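Local coordinates for oligopeptide-binding protein AppA (Bacillus subtilis, PDB 1XOC) that binds oligopeptides, among them tetra-, penta- and nonapeptides, for uptake by the App permease, supporting sporulation and genetic competence in Bacillus subtilis, at residues R119-E124 against S433-K438; G186-K191 against G210-D215; D429-S434 against V443-A448. All blocks are in the same frame, centred on the assembly; numbering follows the deposited sequence.

Contact 1 (R119-E124 against S433-K438); sequences RGSTYE and SSQIKK
S121 and Q435 carry the tight part of this contact: S121 CB sits 3.4 Å from Q435 NE2, and S121 OG lies 3.7 Å from Q435 CD. The glutamine's CB bond does not point at the other segment, but the bend of its chain at the second torsion (chi2 -52°) swings the amide toward S121. A small serine suits the place, since it lets the amide come close; its OG is probably hydrogen-bonded to D429 OD1. E124 meets the same amide less closely, E124 OE2 standing 4.0 Å from Q435 OE1 with the carboxylate and amide planes 75° apart. Both atoms are acceptors, and E124 OE2 is hydrogen-bonded to Y428 OH. Like other binding proteins of its family, AppA holds its ligand between lobes, and here two loops meet across that cleft beside the peptide, whose backbone R119 NH1 hydrogen-bonds. The other flank is looser and wet: one water accepts from G120 N at 2.8 Å and donates to K438 O at 2.9 Å, bridging two backbones that do not touch. K438 is a fitting residue at this margin, its extended, exposed chain leading away from G120.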
loop_
_atom_site.group_PDB
_atom_site.type_symbol
_atom_site.label_atom_id
_atom_site.label_comp_id
_atom_site.label_asym_id
_atom_site.label_seq_id
_atom_site.Cartn_x
_atom_site.Cartn_y
_atom_site.Cartn_z
ATOM N N ARG A 119 8.039 9.728 1.583
ATOM C CA ARG A 119 6.896 9.878 2.490
ATOM C C ARG A 119 6.680 11.304 2.963
ATOM O O ARG A 119 5.987 11.530 3.974
ATOM C CB ARG A 119 7.041 8.924 3.689
ATOM C CG ARG A 119 6.975 7.452 3.320
ATOM C CD ARG A 119 5.694 7.108 2.643
ATOM N NE ARG A 119 5.436 5.686 2.653
ATOM C CZ ARG A 119 4.290 5.164 2.233
ATOM N NH1 ARG A 119 3.299 5.956 1.849
ATOM N NH2 ARG A 119 4.131 3.865 2.245
ATOM N N GLY A 120 7.197 12.279 2.222
ATOM C CA GLY A 120 7.060 13.683 2.630
ATOM C C GLY A 120 5.629 14.157 2.841
ATOM O O GLY A 120 5.397 14.961 3.734
ATOM N N SER A 121 4.703 13.654 2.025
ATOM C CA SER A 121 3.268 14.013 2.052
ATOM C C SER A 121 2.646 13.823 3.431
ATOM O O SER A 121 1.805 14.607 3.870
ATOM C CB SER A 121 2.484 13.141 1.059
ATOM O OG SER A 121 1.327 13.849 0.611
ATOM N N THR A 122 3.078 12.782 4.113
ATOM C CA THR A 122 2.561 12.441 5.412
ATOM C C THR A 122 2.896 13.465 6.501
ATOM O O THR A 122 2.187 13.558 7.530
ATOM C CB THR A 122 3.088 11.050 5.780
ATOM O OG1 THR A 122 2.715 10.124 4.733
ATOM C CG2 THR A 122 2.520 10.578 7.125
ATOM N N TYR A 123 3.973 14.231 6.302
ATOM C CA TYR A 123 4.525 15.130 7.323
ATOM C C TYR A 123 4.518 16.587 6.913
ATOM O O TYR A 123 4.850 17.452 7.728
ATOM C CB TYR A 123 5.956 14.699 7.760
ATOM C CG TYR A 123 6.011 13.228 8.119
ATOM C CD1 TYR A 123 6.376 12.284 7.164
ATOM C CD2 TYR A 123 5.557 12.757 9.381
ATOM C CE1 TYR A 123 6.384 10.937 7.443
ATOM C CE2 TYR A 123 5.545 11.383 9.660
ATOM C CZ TYR A 123 5.972 10.482 8.678
ATOM O OH TYR A 123 5.931 9.119 8.943
ATOM N N GLU A 124 4.142 16.889 5.675
ATOM C CA GLU A 124 4.304 18.270 5.216
ATOM C C GLU A 124 3.408 19.309 5.905
ATOM O O GLU A 124 3.644 20.516 5.790
ATOM C CB GLU A 124 4.200 18.387 3.713
ATOM C CG GLU A 124 2.964 17.893 3.113
ATOM C CD GLU A 124 2.936 18.189 1.615
ATOM O OE1 GLU A 124 3.970 18.683 1.110
ATOM O OE2 GLU A 124 1.907 17.964 0.950
ATOM N N SER A 433 -0.248 16.811 -8.368
ATOM C CA SER A 433 0.976 16.922 -9.176
ATOM C C SER A 433 2.236 17.258 -8.384
ATOM O O SER A 433 3.357 17.028 -8.850
ATOM C CB SER A 433 0.783 17.950 -10.290
ATOM O OG SER A 433 0.619 19.244 -9.787
ATOM N N SER A 434 2.066 17.842 -7.208
ATOM C CA SER A 434 3.180 18.109 -6.292
ATOM C C SER A 434 3.864 16.824 -5.816
ATOM O O SER A 434 4.989 16.896 -5.293
ATOM C CB SER A 434 2.711 18.915 -5.069
ATOM O OG SER A 434 1.926 18.140 -4.177
ATOM N N GLN A 435 3.200 15.677 -5.984
ATOM C CA GLN A 435 3.707 14.395 -5.478
ATOM C C GLN A 435 4.448 13.575 -6.513
ATOM O O GLN A 435 4.823 12.453 -6.250
ATOM C CB GLN A 435 2.555 13.587 -4.871
ATOM C CG GLN A 435 1.889 14.316 -3.700
ATOM C CD GLN A 435 2.879 14.779 -2.645
ATOM O OE1 GLN A 435 2.987 15.998 -2.319
ATOM N NE2 GLN A 435 3.614 13.823 -2.106
ATOM N N ILE A 436 4.681 14.157 -7.683
ATOM C CA ILE A 436 5.432 13.480 -8.714
ATOM C C ILE A 436 6.923 13.398 -8.368
ATOM O O ILE A 436 7.525 12.319 -8.434
ATOM C CB ILE A 436 5.253 14.198 -10.072
ATOM C CG1 ILE A 436 3.801 14.101 -10.565
ATOM C CG2 ILE A 436 6.184 13.586 -11.118
ATOM C CD1 ILE A 436 3.539 15.003 -11.803
ATOM N N LYS A 437 7.518 14.530 -8.027
ATOM C CA LYS A 437 8.971 14.596 -7.905
ATOM C C LYS A 437 9.529 13.702 -6.811
ATOM O O LYS A 437 10.551 13.035 -7.010
ATOM C CB LYS A 437 9.432 16.032 -7.691
ATOM C CG LYS A 437 10.951 16.191 -7.697
ATOM C CD LYS A 437 11.355 17.643 -7.429
ATOM C CE LYS A 437 12.865 17.851 -7.546
ATOM N NZ LYS A 437 13.203 19.258 -7.933
ATOM N N LYS A 438 8.878 13.696 -5.655
ATOM C CA LYS A 438 9.392 12.946 -4.515
ATOM C C LYS A 438 8.333 12.120 -3.789
ATOM O O LYS A 438 8.591 11.685 -2.682
ATOM C CB LYS A 438 10.075 13.869 -3.500
ATOM C CG LYS A 438 11.005 14.928 -4.060
ATOM C CD LYS A 438 11.403 15.928 -2.978
ATOM C CE LYS A 438 12.439 16.907 -3.483
ATOM N NZ LYS A 438 13.124 17.604 -2.349
HETATM O O HOH W 1 8.782 12.874 -0.053
#

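Contact 2 (G186-K191 against G210-D215); sequences GPFKFK and GRPYLD
The backbones come nearest at P187 and P212, whose CA atoms are 6.4 Å apart, where the residue just before the strand 188-191 passes the loop 210-215. P212 makes most of the contact. Its CG lies over one face of the F188 ring, 3.8 Å from the centroid and 22° off the ring normal, a CH-pi contact displaced toward the rim. P212 CB reaches F188 CZ at 3.5 Å. The phenylalanine ring arrives there with CG anti to its own carbonyl carbon (chi1 -67°), and M51 of helix 43-52 and L201 of strand 198-203 also pack on it. P212 CG also lies 3.1 Å from P187 O, while that oxygen has its backbone bond with N204.

The strand belongs at the edge of a four-stranded sheet, and the loop leads from strand 198-203 into strand 216-221 of the same sheet. Proline suits the loop because its ring offers a compact, rigid apolar face. R211 points away and ties the loop to itself: R211 NH2 forms a salt bridge with D215 OD1 at 2.8 Å, R211 NH1 bonds P212 O at 3.0 Å, and R211 NE pairs with D205.

No hydrogen bond crosses between the segments, and L214 O, 4.0 Å from F188 CE1, is buried without a partner. Adhesion therefore rests on dispersion and the burial of apolar surface, while the polar bonds of R211 and D215 probably help hold the loop in shape.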
loop_
_atom_site.group_PDB
_atom_site.type_symbol
_atom_site.label_atom_id
_atom_site.label_comp_id
_atom_site.label_asym_id
_atom_site.label_seq_id
_atom_site.Cartn_x
_atom_site.Cartn_y
_atom_site.Cartn_z
ATOM N N GLY A 186 8.304 -3.006 19.253
ATOM C CA GLY A 186 7.105 -3.747 18.893
ATOM C C GLY A 186 7.104 -5.142 19.458
ATOM O O GLY A 186 8.066 -5.561 20.142
ATOM N N PRO A 187 6.038 -5.894 19.166
ATOM C CA PRO A 187 5.801 -7.179 19.786
ATOM C C PRO A 187 6.731 -8.295 19.395
ATOM O O PRO A 187 6.765 -9.319 20.087
ATOM C CB PRO A 187 4.363 -7.519 19.367
ATOM C CG PRO A 187 4.098 -6.688 18.178
ATOM C CD PRO A 187 4.924 -5.474 18.304
ATOM N N PHE A 188 7.466 -8.130 18.288
ATOM C CA PHE A 188 8.384 -9.172 17.824
ATOM C C PHE A 188 9.742 -8.535 17.561
ATOM O O PHE A 188 9.837 -7.402 17.088
ATOM C CB PHE A 188 7.844 -9.867 16.568
ATOM C CG PHE A 188 6.603 -10.670 16.825
ATOM C CD1 PHE A 188 6.698 -11.999 17.215
ATOM C CD2 PHE A 188 5.332 -10.074 16.753
ATOM C CE1 PHE A 188 5.552 -12.749 17.488
ATOM C CE2 PHE A 188 4.189 -10.841 17.003
ATOM C CZ PHE A 188 4.296 -12.145 17.378
ATOM N N LYS A 189 10.788 -9.282 17.870
ATOM C CA LYS A 189 12.186 -8.861 17.673
ATOM C C LYS A 189 12.795 -9.509 16.413
ATOM O O LYS A 189 12.457 -10.625 16.059
ATOM C CB LYS A 189 13.047 -9.326 18.844
ATOM C CG LYS A 189 12.622 -8.955 20.199
ATOM C CD LYS A 189 13.601 -9.573 21.233
ATOM C CE LYS A 189 13.578 -11.106 21.189
ATOM N NZ LYS A 189 14.050 -11.821 22.429
ATOM N N PHE A 190 13.684 -8.791 15.751
ATOM C CA PHE A 190 14.388 -9.323 14.591
ATOM C C PHE A 190 15.367 -10.415 14.971
ATOM O O PHE A 190 16.181 -10.226 15.857
ATOM C CB PHE A 190 15.112 -8.166 13.871
ATOM C CG PHE A 190 15.867 -8.574 12.640
ATOM C CD1 PHE A 190 15.245 -8.578 11.400
ATOM C CD2 PHE A 190 17.192 -8.971 12.728
ATOM C CE1 PHE A 190 15.971 -8.942 10.249
ATOM C CE2 PHE A 190 17.918 -9.344 11.589
ATOM C CZ PHE A 190 17.293 -9.332 10.352
ATOM N N LYS A 191 15.307 -11.549 14.274
ATOM C CA LYS A 191 16.309 -12.603 14.430
ATOM C C LYS A 191 17.223 -12.745 13.208
ATOM O O LYS A 191 18.439 -12.778 13.348
ATOM C CB LYS A 191 15.620 -13.928 14.749
ATOM C CG LYS A 191 16.599 -15.067 15.008
ATOM C CD LYS A 191 15.906 -16.396 15.255
ATOM C CE LYS A 191 16.875 -17.393 15.837
ATOM N NZ LYS A 191 18.214 -17.317 15.149
ATOM N N GLY A 210 2.249 -7.035 26.872
ATOM C CA GLY A 210 2.420 -8.441 27.201
ATOM C C GLY A 210 3.017 -9.176 26.016
ATOM O O GLY A 210 2.747 -8.869 24.855
ATOM N N ARG A 211 3.834 -10.179 26.309
ATOM C CA ARG A 211 4.418 -10.994 25.271
ATOM C C ARG A 211 3.373 -11.573 24.303
ATOM O O ARG A 211 2.305 -12.020 24.747
ATOM C CB ARG A 211 5.166 -12.178 25.905
ATOM C CG ARG A 211 6.056 -12.986 24.929
ATOM C CD ARG A 211 6.359 -14.316 25.561
ATOM N NE ARG A 211 7.291 -15.197 24.863
ATOM C CZ ARG A 211 6.955 -16.192 24.049
ATOM N NH1 ARG A 211 5.693 -16.401 23.688
ATOM N NH2 ARG A 211 7.926 -16.985 23.578
ATOM N N PRO A 212 3.709 -11.622 23.001
ATOM C CA PRO A 212 2.901 -12.451 22.100
ATOM C C PRO A 212 2.694 -13.851 22.611
ATOM O O PRO A 212 3.546 -14.381 23.326
ATOM C CB PRO A 212 3.783 -12.538 20.837
ATOM C CG PRO A 212 4.479 -11.247 20.819
ATOM C CD PRO A 212 4.796 -10.947 22.257
ATOM N N TYR A 213 1.587 -14.467 22.211
ATOM C CA TYR A 213 1.399 -15.894 22.486
ATOM C C TYR A 213 2.300 -16.751 21.589
ATOM O O TYR A 213 2.919 -17.720 22.061
ATOM C CB TYR A 213 -0.059 -16.304 22.317
ATOM C CG TYR A 213 -0.978 -15.547 23.237
ATOM C CD1 TYR A 213 -0.930 -15.740 24.609
ATOM C CD2 TYR A 213 -1.885 -14.631 22.734
ATOM C CE1 TYR A 213 -1.772 -15.043 25.458
ATOM C CE2 TYR A 213 -2.740 -13.918 23.582
ATOM C CZ TYR A 213 -2.660 -14.120 24.936
ATOM O OH TYR A 213 -3.488 -13.435 25.802
ATOM N N LEU A 214 2.363 -16.396 20.309
ATOM C CA LEU A 214 3.211 -17.092 19.347
ATOM C C LEU A 214 4.675 -16.874 19.685
ATOM O O LEU A 214 5.066 -15.776 20.052
ATOM C CB LEU A 214 2.927 -16.615 17.892
ATOM C CG LEU A 214 1.516 -16.984 17.407
ATOM C CD1 LEU A 214 1.102 -16.155 16.181
ATOM C CD2 LEU A 214 1.457 -18.468 17.056
ATOM N N ASP A 215 5.479 -17.935 19.592
ATOM C CA ASP A 215 6.896 -17.868 19.908
ATOM C C ASP A 215 7.702 -17.191 18.804
ATOM O O ASP A 215 8.619 -16.412 19.100
ATOM C CB ASP A 215 7.463 -19.249 20.167
ATOM C CG ASP A 215 6.908 -19.892 21.436
ATOM O OD1 ASP A 215 6.637 -19.192 22.431
ATOM O OD2 ASP A 215 6.747 -21.120 21.424
#

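Contact 3 (D429-S434 against V443-A448); sequences DIFHSS and VWYKNA
F431 and Y445 meet where the short helix 428-431 gives way to a loop that doubles back alongside it before entering helix 448-457, a helix-loop-helix connection. Along 443-448, V443 comes first and packs on Y483 of strand 483-496. W444 turns away, its backbone in the left-handed helical region (phi 62°), and packs on I436 and W410.

Y445 then faces the helix end. Its CG is anti to the backbone N (chi1 174°), which swings the ring across to F431 at an oblique angle: Y445 CD2 lies 3.9 Å from F431 CD1, and the centroids are 6.0 Å apart with planes at 89°. The edge of the tyrosine ring also meets F431 O, 3.4 Å from Y445 CD2. Its hydroxyl bonds D480 OD2, so tyrosine serves both an apolar wall and a charged partner. Leucine in this position would probably deprive D480 of its phenol partner and open a gap beside F431.

K446 runs out extended over S433, K446 CD touching S433 CB at 3.7 Å; a lysine's methylenes suit this exposed margin, and S433 OG hydrogen-bonds D451. N447 is the N-cap of helix 448-457, its OD1 accepting from A450 N as asparagine readily does. Its own backbone N, in turn, donates to a water 2.8 Å from N447 N, and that water lies 2.8 Å from F431 O, to which it can donate.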
loop_
_atom_site.group_PDB
_atom_site.type_symbol
_atom_site.label_atom_id
_atom_site.label_comp_id
_atom_site.label_asym_id
_atom_site.label_seq_id
_atom_site.Cartn_x
_atom_site.Cartn_y
_atom_site.Cartn_z
ATOM N N ASP A 429 -2.098 12.258 -1.946
ATOM C CA ASP A 429 -0.797 11.596 -1.893
ATOM C C ASP A 429 -0.446 10.937 -3.216
ATOM O O ASP A 429 0.727 10.827 -3.563
ATOM C CB ASP A 429 -0.749 10.540 -0.754
ATOM C CG ASP A 429 -0.680 11.155 0.640
ATOM O OD1 ASP A 429 -0.533 12.393 0.750
ATOM O OD2 ASP A 429 -0.748 10.389 1.663
ATOM N N ILE A 430 -1.462 10.485 -3.939
ATOM C CA ILE A 430 -1.281 9.699 -5.153
ATOM C C ILE A 430 -1.480 10.509 -6.441
ATOM O O ILE A 430 -0.810 10.245 -7.428
ATOM C CB ILE A 430 -2.244 8.468 -5.127
ATOM C CG1 ILE A 430 -1.827 7.510 -3.982
ATOM C CG2 ILE A 430 -2.247 7.750 -6.452
ATOM C CD1 ILE A 430 -2.835 6.361 -3.748
ATOM N N PHE A 431 -2.378 11.481 -6.432
ATOM C CA PHE A 431 -2.773 12.196 -7.668
ATOM C C PHE A 431 -2.465 13.688 -7.744
ATOM O O PHE A 431 -2.559 14.292 -8.829
ATOM C CB PHE A 431 -4.255 11.967 -7.961
ATOM C CG PHE A 431 -4.620 10.518 -8.230
ATOM C CD1 PHE A 431 -4.159 9.859 -9.358
ATOM C CD2 PHE A 431 -5.419 9.816 -7.345
ATOM C CE1 PHE A 431 -4.506 8.523 -9.590
ATOM C CE2 PHE A 431 -5.744 8.473 -7.581
ATOM C CZ PHE A 431 -5.294 7.856 -8.727
ATOM N N HIS A 432 -2.128 14.334 -6.632
ATOM C CA HIS A 432 -1.737 15.747 -6.717
ATOM C C HIS A 432 -0.373 15.868 -7.442
ATOM O O HIS A 432 0.538 15.098 -7.197
ATOM C CB HIS A 432 -1.707 16.384 -5.335
ATOM C CG HIS A 432 -1.623 17.871 -5.378
ATOM N ND1 HIS A 432 -2.713 18.696 -5.182
ATOM C CD2 HIS A 432 -0.572 18.690 -5.581
ATOM C CE1 HIS A 432 -2.329 19.952 -5.275
ATOM N NE2 HIS A 432 -1.036 19.981 -5.530
ATOM N N SER A 433 -0.248 16.811 -8.368
ATOM C CA SER A 433 0.976 16.922 -9.176
ATOM C C SER A 433 2.236 17.258 -8.384
ATOM O O SER A 433 3.357 17.028 -8.850
ATOM C CB SER A 433 0.783 17.950 -10.290
ATOM O OG SER A 433 0.619 19.244 -9.787
ATOM N N SER A 434 2.066 17.842 -7.208
ATOM C CA SER A 434 3.180 18.109 -6.292
ATOM C C SER A 434 3.864 16.824 -5.816
ATOM O O SER A 434 4.989 16.896 -5.293
ATOM C CB SER A 434 2.711 18.915 -5.069
ATOM O OG SER A 434 1.926 18.140 -4.177
ATOM N N VAL A 443 2.934 8.062 -12.019
ATOM C CA VAL A 443 2.516 8.133 -13.438
ATOM C C VAL A 443 2.531 9.545 -14.034
ATOM O O VAL A 443 2.118 9.745 -15.191
ATOM C CB VAL A 443 1.116 7.486 -13.666
ATOM C CG1 VAL A 443 1.155 5.973 -13.382
ATOM C CG2 VAL A 443 0.034 8.196 -12.825
ATOM N N TRP A 444 2.988 10.530 -13.256
ATOM C CA TRP A 444 3.118 11.895 -13.756
ATOM C C TRP A 444 1.796 12.529 -14.181
ATOM O O TRP A 444 1.720 13.268 -15.166
ATOM C CB TRP A 444 4.150 11.942 -14.885
ATOM C CG TRP A 444 5.527 11.767 -14.382
ATOM C CD1 TRP A 444 6.047 10.665 -13.744
ATOM C CD2 TRP A 444 6.552 12.740 -14.406
ATOM N NE1 TRP A 444 7.359 10.895 -13.405
ATOM C CE2 TRP A 444 7.692 12.168 -13.790
ATOM C CE3 TRP A 444 6.630 14.054 -14.900
ATOM C CZ2 TRP A 444 8.893 12.865 -13.653
ATOM C CZ3 TRP A 444 7.830 14.750 -14.764
ATOM C CH2 TRP A 444 8.944 14.152 -14.140
ATOM N N TYR A 445 0.771 12.276 -13.385
ATOM C CA TYR A 445 -0.539 12.858 -13.594
ATOM C C TYR A 445 -0.625 14.279 -13.053
ATOM O O TYR A 445 -0.251 14.554 -11.927
ATOM C CB TYR A 445 -1.585 11.992 -12.888
ATOM C CG TYR A 445 -2.968 12.578 -12.913
ATOM C CD1 TYR A 445 -3.641 12.747 -14.094
ATOM C CD2 TYR A 445 -3.604 12.955 -11.740
ATOM C CE1 TYR A 445 -4.929 13.278 -14.114
ATOM C CE2 TYR A 445 -4.884 13.454 -11.742
ATOM C CZ TYR A 445 -5.544 13.611 -12.928
ATOM O OH TYR A 445 -6.814 14.131 -12.917
ATOM N N LYS A 446 -1.139 15.195 -13.872
ATOM C CA LYS A 446 -1.403 16.557 -13.430
ATOM C C LYS A 446 -2.682 17.121 -14.024
ATOM O O LYS A 446 -2.777 17.308 -15.240
ATOM C CB LYS A 446 -0.257 17.487 -13.805
ATOM C CG LYS A 446 -0.614 18.955 -13.575
ATOM C CD LYS A 446 0.604 19.820 -13.421
ATOM C CE LYS A 446 0.220 21.208 -12.971
ATOM N NZ LYS A 446 1.413 22.078 -12.837
ATOM N N ASN A 447 -3.647 17.430 -13.164
ATOM C CA ASN A 447 -4.815 18.195 -13.567
ATOM C C ASN A 447 -4.866 19.349 -12.586
ATOM O O ASN A 447 -5.127 19.137 -11.415
ATOM C CB ASN A 447 -6.082 17.322 -13.525
ATOM C CG ASN A 447 -7.347 18.094 -13.776
ATOM O OD1 ASN A 447 -7.432 19.271 -13.458
ATOM N ND2 ASN A 447 -8.348 17.435 -14.359
ATOM N N ALA A 448 -4.595 20.565 -13.056
ATOM C CA ALA A 448 -4.499 21.701 -12.172
ATOM C C ALA A 448 -5.802 21.954 -11.407
ATOM O O ALA A 448 -5.777 22.415 -10.274
ATOM C CB ALA A 448 -4.098 22.944 -12.959
HETATM O O HOH W 2 -3.347 16.384 -10.557
#

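Overall arrangement
Going from the N terminus, the loop 119-124 ahead of strand 126-133 comes first, and its partner 433-438 lies more than 300 residues later, so contact 1 closes the longest loop and joins two lobes of the fold. Nested within that loop, contact 2 closes a short one, tying the start of edge strand 188-194 to the loop before strand 216-221; its centre is about 33 Å from that of contact 1. Contact 3 closes a short loop between helices 428-431 and 448-457. It adjoins contact 1, sharing S433 and S434, whereas contact 2 lies across the chain's centre from contact 3, with about 40 Å between their centres.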